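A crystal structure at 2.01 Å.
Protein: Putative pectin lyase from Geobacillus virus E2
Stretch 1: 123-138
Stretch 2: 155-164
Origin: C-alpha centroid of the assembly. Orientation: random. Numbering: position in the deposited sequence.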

# COMPACT_ATOMS: atom_id res chain seq x y z
N LYS A 123 19.80 -3.78 -29.47
CA LYS A 123 19.27 -4.88 -30.27
C LYS A 123 19.79 -6.21 -29.72
O LYS A 123 21.00 -6.40 -29.60
N VAL A 124 18.87 -7.11 -29.37
CA VAL A 124 19.23 -8.41 -28.81
C VAL A 124 18.58 -9.48 -29.68
O VAL A 124 17.37 -9.44 -29.92
N THR A 125 19.39 -10.45 -30.14
CA THR A 125 18.96 -11.41 -31.14
C THR A 125 18.89 -12.84 -30.63
O THR A 125 18.43 -13.72 -31.37
N SER A 126 19.34 -13.10 -29.41
CA SER A 126 19.19 -14.42 -28.83
C SER A 126 19.23 -14.27 -27.32
O SER A 126 19.63 -13.23 -26.79
N LYS A 127 18.79 -15.33 -26.66
CA LYS A 127 18.55 -15.32 -25.22
C LYS A 127 19.81 -14.91 -24.47
O LYS A 127 20.91 -15.40 -24.75
N ILE A 128 19.65 -14.00 -23.51
CA ILE A 128 20.71 -13.59 -22.59
C ILE A 128 20.43 -14.21 -21.23
O ILE A 128 19.34 -14.05 -20.68
N THR A 129 21.42 -14.90 -20.67
CA THR A 129 21.21 -15.70 -19.47
C THR A 129 21.93 -15.09 -18.28
O THR A 129 23.08 -14.64 -18.38
N ILE A 130 21.25 -15.10 -17.14
CA ILE A 130 21.79 -14.69 -15.85
C ILE A 130 21.70 -15.93 -14.96
O ILE A 130 20.59 -16.33 -14.56
N ASN A 131 22.83 -16.57 -14.69
CA ASN A 131 22.83 -17.85 -13.99
C ASN A 131 23.49 -17.78 -12.62
O ASN A 131 23.73 -18.83 -12.01
N LYS A 132 23.84 -16.60 -12.14
CA LYS A 132 24.52 -16.48 -10.86
C LYS A 132 23.78 -15.49 -9.98
O LYS A 132 23.12 -14.57 -10.47
N SER A 133 23.89 -15.69 -8.66
CA SER A 133 23.18 -14.87 -7.68
C SER A 133 23.76 -13.46 -7.60
O SER A 133 24.91 -13.20 -7.98
N ASN A 134 22.94 -12.55 -7.06
CA ASN A 134 23.34 -11.18 -6.71
C ASN A 134 23.65 -10.34 -7.94
O ASN A 134 24.50 -9.45 -7.90
N ILE A 135 22.97 -10.60 -9.05
CA ILE A 135 23.19 -9.81 -10.26
C ILE A 135 21.95 -8.95 -10.48
O ILE A 135 20.83 -9.46 -10.52
N ARG A 136 22.16 -7.64 -10.62
CA ARG A 136 21.07 -6.71 -10.91
C ARG A 136 21.35 -6.04 -12.25
O ARG A 136 22.45 -5.53 -12.46
N LEU A 137 20.35 -6.04 -13.13
CA LEU A 137 20.41 -5.34 -14.41
C LEU A 137 19.73 -3.98 -14.27
O LEU A 137 18.51 -3.90 -14.05
N VAL A 138 20.49 -2.90 -14.41
CA VAL A 138 20.02 -1.55 -14.14
C VAL A 138 20.26 -0.70 -15.37
O VAL A 138 21.38 -0.67 -15.89
N ASN A 155 12.10 -18.03 -27.05
CA ASN A 155 13.00 -17.87 -25.91
C ASN A 155 12.81 -16.52 -25.24
O ASN A 155 12.29 -15.58 -25.85
N PRO A 156 13.25 -16.39 -23.99
CA PRO A 156 13.21 -15.08 -23.33
C PRO A 156 14.36 -14.19 -23.77
O PRO A 156 15.39 -14.67 -24.25
N VAL A 157 14.15 -12.88 -23.61
CA VAL A 157 15.24 -11.92 -23.82
C VAL A 157 16.25 -12.05 -22.70
O VAL A 157 17.45 -12.23 -22.93
N PHE A 158 15.77 -12.00 -21.45
CA PHE A 158 16.59 -12.25 -20.27
C PHE A 158 16.06 -13.49 -19.58
O PHE A 158 14.91 -13.49 -19.11
N GLU A 159 16.91 -14.51 -19.44
CA GLU A 159 16.59 -15.72 -18.68
C GLU A 159 17.37 -15.71 -17.37
O GLU A 159 18.61 -15.79 -17.39
N PHE A 160 16.65 -15.64 -16.25
CA PHE A 160 17.22 -15.81 -14.91
C PHE A 160 16.86 -17.22 -14.47
O PHE A 160 15.68 -17.53 -14.29
N VAL A 161 17.87 -18.08 -14.27
CA VAL A 161 17.66 -19.46 -13.82
C VAL A 161 18.99 -19.92 -13.25
O VAL A 161 20.04 -19.56 -13.81
N PRO A 162 19.03 -20.70 -12.17
CA PRO A 162 20.33 -21.18 -11.68
C PRO A 162 20.96 -22.12 -12.68
O PRO A 162 20.28 -22.95 -13.29
N SER A 163 22.29 -22.01 -12.85
CA SER A 163 22.97 -22.96 -13.72
C SER A 163 22.81 -24.39 -13.19
O SER A 163 22.71 -25.33 -13.98
N ASP A 164 22.79 -24.56 -11.87
CA ASP A 164 22.57 -25.84 -11.21
C ASP A 164 21.15 -25.81 -10.61
O ASP A 164 20.89 -25.06 -9.67

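Residues 128-130 and 158-160 pair in parallel register, so that side chains alternate between a buried face carrying Ile128, Ile130, Phe158 and Phe160 and a more open face carrying Thr129 and Glu159. The backbone ladder fixes this spacing: Ile128 N donates to Val157 O (2.9 Å), Glu159 N to Ile128 O (2.8 Å), Ile130 N to Glu159 O (2.7 Å) and Val161 N to Ile130 O (3.2 Å). On the buried face both phenylalanines adopt chi1 m (-70° and -64°), which brings their rings back toward stretch 1. Leu137, m,t, reaches between them: its CD1 lies over one face of the Phe158 ring, 3.7 Å from the centroid and 7° off the normal, and also meets Phe160 CZ at 3.7 Å. Ile128 (m,t) places CG2 at the edge of the Phe158 ring, 3.8 Å from Phe158 CD1. Ile130 is m with chi2 at 86° (p), a turn that sets CD1 4.0 Å from the Phe160 ring centroid, over its face, and 4.0 Å from Phe158 CD1. Farther back, Val124 CG1 touches Val157 CG1 at 4.1 Å; both valines are t.

The other face is polar. Lys127 (t,t,p,t) runs past Pro156, its CD 4.1 Å from Pro156 CG, and the p turn at chi3 helps direct its amine to Glu159, where NZ and OE1 form a 3.0 Å salt bridge. Glu159 is extended (t,t), and its OE1 also lies 3.5 Å from Thr129 CG2, with Thr129 in p. Asn131, chi1 m, donates from ND2 to Val161 O at 3.0 Å, closing the end of the ladder. Water 2 accepts from Asn131 ND2 (3.1 Å) and donates to Glu159 OE1 (2.8 Å); water 1 links Lys127 N (3.2 Å) to Asn155 ND2 (3.0 Å), and water 3 joins Asn131 O to Ser163 OG, 2.9 Å from each.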

# COMPACT_ATOMS: atom_id res chain seq x y z
CB LYS A 123 19.67 -4.73 -31.73
CG LYS A 123 19.08 -5.83 -32.59
CD LYS A 123 19.07 -5.44 -34.05
CE LYS A 123 20.28 -5.98 -34.75
NZ LYS A 123 20.16 -5.84 -36.24
CB VAL A 124 18.77 -8.55 -27.34
CG1 VAL A 124 18.85 -10.02 -26.90
CG2 VAL A 124 19.64 -7.68 -26.44
CB THR A 125 19.89 -11.38 -32.37
OG1 THR A 125 21.22 -11.75 -31.98
CG2 THR A 125 19.92 -9.98 -32.98
CB SER A 126 20.26 -15.40 -29.33
OG SER A 126 21.54 -15.10 -28.81
CB LYS A 127 18.11 -16.72 -24.80
CG LYS A 127 17.93 -16.92 -23.32
CD LYS A 127 17.55 -18.38 -23.00
CE LYS A 127 18.63 -19.40 -23.37
NZ LYS A 127 18.31 -20.74 -22.79
CB ILE A 128 20.80 -12.05 -22.49
CG1 ILE A 128 21.32 -11.48 -23.82
CG2 ILE A 128 21.71 -11.64 -21.33
CD1 ILE A 128 21.14 -9.98 -23.94
CB THR A 129 21.68 -17.14 -19.70
OG1 THR A 129 23.09 -17.16 -19.97
CG2 THR A 129 20.93 -17.77 -20.89
CB ILE A 130 21.01 -13.51 -15.25
CG1 ILE A 130 21.07 -12.29 -16.17
CG2 ILE A 130 21.61 -13.12 -13.90
CD1 ILE A 130 20.04 -12.23 -17.27
CB ASN A 131 23.55 -18.94 -14.80
CG ASN A 131 23.00 -19.11 -16.20
OD1 ASN A 131 23.77 -19.12 -17.14
ND2 ASN A 131 21.68 -19.27 -16.35
CB LYS A 132 25.97 -16.04 -11.06
CG LYS A 132 26.80 -17.11 -11.77
CD LYS A 132 28.25 -16.69 -11.91
CE LYS A 132 29.04 -17.74 -12.68
NZ LYS A 132 30.46 -17.32 -12.88
CB SER A 133 23.25 -15.52 -6.30
OG SER A 133 22.43 -16.67 -6.24
CB ASN A 134 24.54 -11.17 -5.75
CG ASN A 134 24.24 -11.93 -4.48
OD1 ASN A 134 23.11 -11.93 -4.03
ND2 ASN A 134 25.23 -12.57 -3.92
CB ILE A 135 23.49 -10.71 -11.48
CG1 ILE A 135 24.85 -11.38 -11.32
CG2 ILE A 135 23.47 -9.88 -12.77
CD1 ILE A 135 25.34 -12.16 -12.60
CB ARG A 136 20.95 -5.66 -9.81
CG ARG A 136 20.12 -6.09 -8.63
CD ARG A 136 19.84 -4.89 -7.75
NE ARG A 136 21.05 -4.42 -7.10
CZ ARG A 136 21.35 -3.15 -6.89
NH1 ARG A 136 20.52 -2.18 -7.27
NH2 ARG A 136 22.49 -2.83 -6.28
CB LEU A 137 19.76 -6.15 -15.52
CG LEU A 137 20.12 -7.64 -15.67
CD1 LEU A 137 19.34 -8.29 -16.83
CD2 LEU A 137 21.64 -7.83 -15.85
CB VAL A 138 20.74 -0.95 -12.91
CG1 VAL A 138 20.29 0.51 -12.68
CG2 VAL A 138 20.53 -1.83 -11.67
CB ASN A 155 14.46 -18.01 -26.36
CG ASN A 155 14.97 -19.45 -26.29
OD1 ASN A 155 14.32 -20.32 -25.72
ND2 ASN A 155 16.13 -19.69 -26.89
CB PRO A 156 13.32 -15.43 -21.84
CG PRO A 156 13.97 -16.79 -21.80
CD PRO A 156 13.52 -17.49 -23.05
CB VAL A 157 14.69 -10.49 -23.92
CG1 VAL A 157 15.82 -9.50 -24.15
CG2 VAL A 157 13.70 -10.36 -25.04
CB PHE A 158 16.55 -11.07 -19.29
CG PHE A 158 17.24 -9.83 -19.78
CD1 PHE A 158 18.57 -9.88 -20.19
CD2 PHE A 158 16.57 -8.62 -19.80
CE1 PHE A 158 19.21 -8.72 -20.61
CE2 PHE A 158 17.20 -7.47 -20.22
CZ PHE A 158 18.52 -7.51 -20.63
CB GLU A 159 16.91 -16.98 -19.51
CG GLU A 159 16.42 -18.27 -18.84
CD GLU A 159 16.93 -19.58 -19.52
OE1 GLU A 159 18.07 -19.61 -20.03
OE2 GLU A 159 16.19 -20.58 -19.53
CB PHE A 160 16.67 -14.80 -13.89
CG PHE A 160 16.99 -13.34 -14.18
CD1 PHE A 160 16.25 -12.63 -15.12
CD2 PHE A 160 18.00 -12.68 -13.48
CE1 PHE A 160 16.53 -11.29 -15.37
CE2 PHE A 160 18.29 -11.35 -13.71
CZ PHE A 160 17.56 -10.66 -14.68
CB VAL A 161 17.18 -20.36 -14.98
CG1 VAL A 161 18.27 -20.48 -16.08
CG2 VAL A 161 16.81 -21.76 -14.50
CB PRO A 162 19.98 -21.91 -10.38
CG PRO A 162 18.50 -22.29 -10.54
CD PRO A 162 17.92 -21.14 -11.31
CB SER A 163 24.45 -22.60 -13.84
OG SER A 163 25.09 -22.57 -12.57
CB ASP A 164 23.62 -26.03 -10.13
CG ASP A 164 23.53 -27.38 -9.43
OD1 ASP A 164 22.59 -28.17 -9.71
OD2 ASP A 164 24.43 -27.65 -8.59
O HOH W 1 17.58 -17.61 -28.53
O HOH W 2 20.38 -20.63 -18.85
O HOH W 3 26.36 -20.03 -12.29